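Side-chain contacts in ribosome-inactivating protein (Lychnis chalcedonica, PDB 2G5X), which is a single-chain member of the plant ribosome-inactivating protein family, built from a mixed beta sheet and a largely helical part packed against it: residues Val46-Val51 / Gln166-Ala171; Leu83-Phe88 / Gly97-Ile102; Asn124-Ser129 / Asn156-Ala161. One frame throughout, in Å; residues are numbered along the deposited sequence. Where two conformers were deposited one is given.

Two of the three contacts join strands of one mixed sheet to helices, and the third joins two helices. Interaction 1, centred about 4 Å from the centre of the chain, joins strand 45-51 to the long helix 154-173. Interactions 2 and 3 both fall inside the loop that it closes, and interaction 2 ends before interaction 3 begins. Interaction 2 lies on another strand of the same sheet, and interaction 3 uses an earlier part of helix 154-173. Centre to centre, interaction 1 is about 17 Å from interaction 2 and about 16 Å from interaction 3, which are themselves about 21 Å apart. Leu-47 packs on Ile-102, Leu-50 on Phe-160, and Phe-88 on Ala-161 and Val-157, so the three contacts adjoin one another.

Interaction 1: Val46-Val51 / Gln166-Ala171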
# COMPACT_ATOMS: atom_id res chain seq x y z
N VAL A 46 -0.93 8.69 -5.70
CA VAL A 46 -0.94 7.63 -6.68
C VAL A 46 -2.13 6.73 -6.33
O VAL A 46 -2.23 6.25 -5.20
CB VAL A 46 0.36 6.80 -6.63
CG1 VAL A 46 0.27 5.64 -7.62
CG2 VAL A 46 1.55 7.68 -6.97
N LEU A 47 -3.02 6.53 -7.29
CA LEU A 47 -4.19 5.69 -7.06
C LEU A 47 -3.92 4.26 -7.50
O LEU A 47 -3.22 4.03 -8.48
CB LEU A 47 -5.41 6.24 -7.82
CG LEU A 47 -5.86 7.67 -7.47
CD1 LEU A 47 -7.12 7.99 -8.25
CD2 LEU A 47 -6.11 7.78 -5.98
N VAL A 48 -4.48 3.32 -6.74
CA VAL A 48 -4.31 1.90 -7.00
C VAL A 48 -5.66 1.19 -6.92
O VAL A 48 -6.38 1.33 -5.94
CB VAL A 48 -3.36 1.27 -5.96
CG1 VAL A 48 -3.44 -0.25 -6.00
CG2 VAL A 48 -1.93 1.73 -6.22
N ASN A 49 -6.00 0.42 -7.95
CA ASN A 49 -7.26 -0.32 -7.95
C ASN A 49 -7.05 -1.77 -7.53
O ASN A 49 -6.17 -2.45 -8.05
CB ASN A 49 -7.88 -0.33 -9.35
CG ASN A 49 -8.72 0.90 -9.64
OD1 ASN A 49 -8.73 1.85 -8.87
ND2 ASN A 49 -9.43 0.87 -10.76
N LEU A 50 -7.84 -2.23 -6.56
CA LEU A 50 -7.80 -3.62 -6.12
C LEU A 50 -9.17 -4.15 -6.55
O LEU A 50 -10.20 -3.56 -6.23
CB LEU A 50 -7.64 -3.72 -4.60
CG LEU A 50 -6.30 -3.29 -3.98
CD1 LEU A 50 -6.32 -3.58 -2.47
CD2 LEU A 50 -5.15 -4.05 -4.65
N VAL A 51 -9.19 -5.25 -7.30
CA VAL A 51 -10.44 -5.82 -7.80
C VAL A 51 -10.61 -7.28 -7.39
O VAL A 51 -9.66 -8.06 -7.46
CB VAL A 51 -10.50 -5.75 -9.35
CG1 VAL A 51 -11.85 -6.25 -9.85
CG2 VAL A 51 -10.24 -4.33 -9.82
N GLN A 166 1.09 -3.93 3.50
CA GLN A 166 2.13 -4.96 3.38
C GLN A 166 2.29 -5.48 1.96
O GLN A 166 3.39 -5.51 1.42
CB GLN A 166 1.79 -6.14 4.30
CG GLN A 166 1.87 -5.84 5.78
CD GLN A 166 3.28 -5.97 6.32
OE1 GLN A 166 4.21 -5.35 5.80
NE2 GLN A 166 3.44 -6.77 7.37
N MET A 167 1.17 -5.89 1.35
CA MET A 167 1.18 -6.46 0.01
C MET A 167 1.36 -5.50 -1.16
O MET A 167 1.78 -5.91 -2.24
CB MET A 167 -0.09 -7.29 -0.19
CG MET A 167 -0.21 -8.47 0.78
SD MET A 167 -1.73 -9.43 0.60
CE MET A 167 -1.39 -10.35 -0.89
N VAL A 168 1.05 -4.22 -0.94
CA VAL A 168 1.18 -3.23 -2.01
C VAL A 168 2.35 -2.27 -1.79
O VAL A 168 3.28 -2.24 -2.58
CB VAL A 168 -0.14 -2.42 -2.17
CG1 VAL A 168 -0.02 -1.44 -3.34
CG2 VAL A 168 -1.31 -3.37 -2.41
N ALA A 169 2.30 -1.50 -0.70
CA ALA A 169 3.36 -0.52 -0.43
C ALA A 169 4.72 -1.10 -0.04
O ALA A 169 5.73 -0.76 -0.65
CB ALA A 169 2.88 0.46 0.65
N GLU A 170 4.76 -1.95 0.98
CA GLU A 170 6.03 -2.53 1.41
C GLU A 170 6.65 -3.41 0.32
O GLU A 170 7.87 -3.41 0.13
CB GLU A 170 5.85 -3.32 2.70
CG GLU A 170 5.27 -2.49 3.85
CD GLU A 170 6.25 -1.47 4.43
OE1 GLU A 170 7.22 -1.09 3.75
OE2 GLU A 170 6.02 -1.03 5.58
N ALA A 171 5.81 -4.15 -0.40
CA ALA A 171 6.29 -5.01 -1.47
C ALA A 171 6.85 -4.14 -2.61
O ALA A 171 7.82 -4.53 -3.27
CB ALA A 171 5.15 -5.89 -2.00
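Val-168 overlaps two strand side chains at once, its forked end pushed from helix 154-173 toward the sheet. CG1, anti to the backbone N (chi1 -177°), meets CG1 of Val-48 at 4.5 Å. The other branch, CG2, reaches CD2 of Leu-50, also at 4.5 Å. Val-48 and Leu-50 lie two residues apart on strand 46-51 and direct their side chains to the same side of the sheet, and one valine spans the pair. The backbones stay well separated, with 9.0 Å between the CA atoms of Val-48 and Val-168. The helix widens here into a pi-type turn, marked by a weak bond of 3.3 Å from Ala-171 N to Gln-166 O, and the contacting valine sits inside that turn.

Neighbouring apolar groups close around the three residues. Leu-20 of helix 10-25 touches Val-168, while Phe-16 of that helix lies against Val-48, and Leu-61 of the adjoining strand packs on Leu-50. The other methyl of Leu-50, CD1, packs on Phe-160 of the long helix.

The interface buries 90 Å² in all. Its methyl groups are buried but approach one another loosely, which implies that the pairing rests on dispersion and exclusion of water, and that neighbours such as Leu-20 and Phe-16 share in filling the space between strand and helix.

Interaction 2: Leu83-Phe88 / Gly97-Ile102; sequences LRANFF and GKYKSI
The ring of Phe-87 takes Tyr-99 at its edge: CB of Tyr-99 lies in the ring plane, 3.7 Å from CE1. Ile-102 comes to the same end of the phenyl ring obliquely, its CD1 3.9 Å from CZ. The Tyr-99 ring is engaged otherwise, since CB of Lys-100 from its own helix sits over the centre of one face, while CB of Ala-85 approaches CD1 at a slant, 4.1 Å away. The two aromatic rings are therefore not stacked on each other; Phe-87 points its rim at the base of the tyrosine side chain, and the two side chains cross at roughly a right angle. The backbone places CB of Tyr-99 at the phenyl edge; chi1 (81°), with CG between the backbone N and the carbonyl carbon, then swings the ring beside Ala-85, and the phenolic end leads away from the strand.

Strand 83-87 and strand 108-109 run parallel as neighbours in the sheet, and the chain between them passes through helices 92-95 and 99-102, which gives the topology of a beta-alpha-beta crossover with a short, broken helical link. Leu-109 of the second strand touches both Phe-87 and Tyr-99, and Leu-95 of the preceding helix touches Phe-87 and Ile-102.

Helix 99-102 starts after Lys-98, its N-cap residue. The carbonyl O of Lys-98 accepts from Ser-101 N at 2.9 Å. A further bond to the same oxygen from Ser-101 OG is doubtful, because the serine is modelled in two conformers.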
# COMPACT_ATOMS: atom_id res chain seq x y z
N LEU A 83 -19.89 6.41 -5.91
CA LEU A 83 -18.51 6.22 -5.48
C LEU A 83 -18.24 7.23 -4.36
O LEU A 83 -18.45 8.42 -4.53
CB LEU A 83 -17.55 6.48 -6.65
CG LEU A 83 -17.56 5.43 -7.76
CD1 LEU A 83 -16.80 5.93 -8.97
CD2 LEU A 83 -16.93 4.14 -7.23
N ARG A 84 -17.79 6.73 -3.21
CA ARG A 84 -17.52 7.60 -2.05
C ARG A 84 -16.06 7.59 -1.62
O ARG A 84 -15.42 6.54 -1.56
CB ARG A 84 -18.41 7.19 -0.87
CG ARG A 84 -18.15 5.78 -0.35
CD ARG A 84 -19.09 5.38 0.79
NE ARG A 84 -18.85 3.99 1.18
CZ ARG A 84 -19.64 3.27 1.97
NH1 ARG A 84 -20.75 3.79 2.47
NH2 ARG A 84 -19.32 2.01 2.24
N ALA A 85 -15.54 8.78 -1.30
CA ALA A 85 -14.15 8.93 -0.87
C ALA A 85 -14.05 8.86 0.66
O ALA A 85 -14.69 9.64 1.36
CB ALA A 85 -13.59 10.26 -1.36
N ASN A 86 -13.23 7.93 1.15
CA ASN A 86 -13.05 7.73 2.60
C ASN A 86 -11.60 8.02 3.03
O ASN A 86 -10.67 7.35 2.57
CB ASN A 86 -13.39 6.29 2.97
CG ASN A 86 -14.70 5.82 2.39
OD1 ASN A 86 -15.78 6.17 2.87
ND2 ASN A 86 -14.62 5.01 1.33
N PHE A 87 -11.41 9.00 3.91
CA PHE A 87 -10.07 9.33 4.39
C PHE A 87 -9.86 8.91 5.85
O PHE A 87 -10.79 8.95 6.65
CB PHE A 87 -9.81 10.83 4.28
CG PHE A 87 -9.71 11.33 2.88
CD1 PHE A 87 -10.75 12.06 2.31
CD2 PHE A 87 -8.59 11.04 2.11
CE1 PHE A 87 -10.66 12.51 0.99
CE2 PHE A 87 -8.49 11.48 0.79
CZ PHE A 87 -9.53 12.21 0.23
N PHE A 88 -8.63 8.52 6.18
CA PHE A 88 -8.32 8.14 7.56
C PHE A 88 -8.59 9.38 8.42
O PHE A 88 -8.49 10.51 7.94
CB PHE A 88 -6.86 7.69 7.68
CG PHE A 88 -6.61 6.30 7.15
CD1 PHE A 88 -5.65 6.06 6.18
CD2 PHE A 88 -7.35 5.22 7.64
CE1 PHE A 88 -5.42 4.78 5.69
CE2 PHE A 88 -7.13 3.93 7.16
CZ PHE A 88 -6.16 3.70 6.18
N GLY A 97 -11.39 18.42 1.69
CA GLY A 97 -11.77 19.49 0.79
C GLY A 97 -11.37 19.25 -0.66
O GLY A 97 -12.05 19.72 -1.57
N LYS A 98 -10.28 18.53 -0.87
CA LYS A 98 -9.79 18.25 -2.21
C LYS A 98 -10.00 16.78 -2.60
O LYS A 98 -9.24 16.23 -3.40
CB LYS A 98 -8.30 18.60 -2.31
CG LYS A 98 -7.43 17.94 -1.25
CD LYS A 98 -5.97 18.35 -1.37
CE LYS A 98 -5.32 17.77 -2.62
NZ LYS A 98 -3.86 18.10 -2.70
N TYR A 99 -11.04 16.16 -2.05
CA TYR A 99 -11.33 14.76 -2.33
C TYR A 99 -11.44 14.45 -3.82
O TYR A 99 -11.02 13.38 -4.27
CB TYR A 99 -12.62 14.33 -1.60
CG TYR A 99 -13.90 14.71 -2.31
CD1 TYR A 99 -14.52 13.84 -3.20
CD2 TYR A 99 -14.49 15.96 -2.09
CE1 TYR A 99 -15.69 14.20 -3.87
CE2 TYR A 99 -15.66 16.33 -2.76
CZ TYR A 99 -16.25 15.45 -3.64
OH TYR A 99 -17.40 15.82 -4.30
N LYS A 100 -11.98 15.39 -4.58
CA LYS A 100 -12.16 15.21 -6.02
C LYS A 100 -10.85 15.30 -6.79
O LYS A 100 -10.73 14.74 -7.88
CB LYS A 100 -13.15 16.26 -6.54
CG LYS A 100 -13.67 16.00 -7.95
CD LYS A 100 -14.48 14.71 -8.01
CE LYS A 100 -15.15 14.55 -9.36
NZ LYS A 100 -15.89 13.26 -9.47
N SER A 101 -9.87 16.00 -6.23
CA SER A 101 -8.56 16.15 -6.86
C SER A 101 -7.71 14.92 -6.61
O SER A 101 -6.75 14.65 -7.33
CB SER A 101 -7.84 17.39 -6.32
OG SER A 101 -7.18 17.10 -5.11
N ILE A 102 -8.06 14.18 -5.56
CA ILE A 102 -7.34 12.96 -5.19
C ILE A 102 -8.03 11.76 -5.82
O ILE A 102 -7.41 11.00 -6.57
CB ILE A 102 -7.30 12.81 -3.66
CG1 ILE A 102 -6.53 13.98 -3.05
CG2 ILE A 102 -6.68 11.47 -3.29
CD1 ILE A 102 -6.56 14.03 -1.54

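Interaction 3: Asn124-Ser129 / Asn156-Ala161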
# COMPACT_ATOMS: atom_id res chain seq x y z
N ASN A 124 -3.72 -1.02 16.67
CA ASN A 124 -4.60 -0.94 17.83
C ASN A 124 -6.05 -1.24 17.45
O ASN A 124 -6.76 -1.95 18.17
CB ASN A 124 -4.52 0.45 18.48
CG ASN A 124 -3.21 0.68 19.22
OD1 ASN A 124 -2.65 -0.25 19.81
ND2 ASN A 124 -2.73 1.92 19.22
N LYS A 125 -6.50 -0.72 16.31
CA LYS A 125 -7.86 -0.95 15.85
C LYS A 125 -8.08 -2.38 15.35
O LYS A 125 -9.12 -2.98 15.60
CB LYS A 125 -8.23 0.03 14.73
CG LYS A 125 -9.00 1.26 15.19
CD LYS A 125 -8.26 2.03 16.26
CE LYS A 125 -9.06 3.23 16.73
NZ LYS A 125 -8.35 3.96 17.81
N ALA A 126 -7.09 -2.91 14.63
CA ALA A 126 -7.18 -4.26 14.08
C ALA A 126 -7.03 -5.32 15.17
O ALA A 126 -7.53 -6.44 15.03
CB ALA A 126 -6.10 -4.46 13.02
N GLY A 127 -6.34 -4.97 16.24
CA GLY A 127 -6.14 -5.91 17.33
C GLY A 127 -5.08 -6.95 17.01
O GLY A 127 -5.07 -8.03 17.61
N VAL A 128 -4.20 -6.64 16.06
CA VAL A 128 -3.13 -7.56 15.66
C VAL A 128 -1.91 -6.77 15.18
O VAL A 128 -2.04 -5.68 14.62
CB VAL A 128 -3.60 -8.53 14.54
CG1 VAL A 128 -3.86 -7.76 13.26
CG2 VAL A 128 -2.57 -9.62 14.33
N SER A 129 -0.72 -7.32 15.41
CA SER A 129 0.53 -6.66 15.03
C SER A 129 0.94 -6.87 13.57
O SER A 129 0.47 -7.81 12.91
CB SER A 129 1.66 -7.14 15.92
OG SER A 129 1.90 -8.53 15.71
N ASN A 156 -12.48 -3.76 10.97
CA ASN A 156 -12.51 -4.17 9.57
C ASN A 156 -11.67 -3.26 8.68
O ASN A 156 -10.90 -3.74 7.84
CB ASN A 156 -13.95 -4.22 9.05
CG ASN A 156 -14.77 -5.33 9.69
OD1 ASN A 156 -14.23 -6.37 10.08
ND2 ASN A 156 -16.08 -5.13 9.78
N VAL A 157 -11.81 -1.95 8.85
CA VAL A 157 -11.04 -1.01 8.04
C VAL A 157 -9.54 -1.13 8.31
O VAL A 157 -8.74 -1.17 7.38
CB VAL A 157 -11.48 0.45 8.31
CG1 VAL A 157 -10.52 1.42 7.63
CG2 VAL A 157 -12.90 0.66 7.79
N ALA A 158 -9.17 -1.20 9.59
CA ALA A 158 -7.76 -1.31 9.96
C ALA A 158 -7.09 -2.57 9.42
O ALA A 158 -5.94 -2.52 8.96
CB ALA A 158 -7.62 -1.26 11.48
N LYS A 159 -7.79 -3.69 9.48
CA LYS A 159 -7.24 -4.95 8.99
C LYS A 159 -7.02 -4.90 7.49
O LYS A 159 -5.97 -5.31 6.99
CB LYS A 159 -8.18 -6.11 9.36
CG LYS A 159 -8.19 -6.45 10.83
CD LYS A 159 -8.64 -7.89 11.02
CE LYS A 159 -7.90 -8.84 10.10
NZ LYS A 159 -8.08 -10.25 10.56
N PHE A 160 -8.02 -4.40 6.77
CA PHE A 160 -7.94 -4.27 5.32
C PHE A 160 -6.76 -3.37 4.94
O PHE A 160 -6.01 -3.67 4.01
CB PHE A 160 -9.25 -3.68 4.77
CG PHE A 160 -9.17 -3.26 3.33
CD1 PHE A 160 -8.99 -4.20 2.32
CD2 PHE A 160 -9.24 -1.91 2.98
CE1 PHE A 160 -8.89 -3.81 0.98
CE2 PHE A 160 -9.14 -1.51 1.64
CZ PHE A 160 -8.96 -2.47 0.65
N ALA A 161 -6.61 -2.27 5.66
CA ALA A 161 -5.53 -1.32 5.39
C ALA A 161 -4.14 -1.92 5.63
O ALA A 161 -3.23 -1.74 4.82
CB ALA A 161 -5.71 -0.07 6.24
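A close helix-helix contact joins the C-terminal end of helix 119-126 to the early part of the long helix 154-173. Ala-126 and Ala-158 face each other where the backbones come nearest, their CA atoms 5.1 Å apart. The Ala-158 methyl meets two residues of the other helix: its CB lies 3.5 Å from CB of Lys-125, a tight approach, and 3.6 Å from the backbone N of Ala-126, so it presses on main chain as well as side chain. The methyls of the two alanines meet at 3.9 Å, CB to CB. Ala-126 has a second neighbour in Lys-159, whose CG lies 3.6 Å from the alanine CB; the lysine thus meets the methyl through CG, placed beside the backbone N by chi1 (-72°).

Both lysines contribute hydrocarbon at the margin of the contact. Beyond CB the Lys-125 chain already leads away from the long helix; it bends again at chi2 (56°), and its NZ forms a salt bridge with Asp-121 one turn earlier. Gly-127, with positive phi (76°), is where the chain leaves helical geometry, just after Ala-126.

Phe-160, also on helix 154-173, instead packs on Ile-59 and Leu-61 of strand 58-64, while Ala-161 touches Leu-122 of helix 119-126. The long helix is thus shared between the sheet and a second helix. Small alanine side chains where two helices meet let their backbones come close, as in tightly packed helix pairs, and here they join the end of helix 119-126 to helix 154-173 within the helical part of the ribosome-inactivating protein fold.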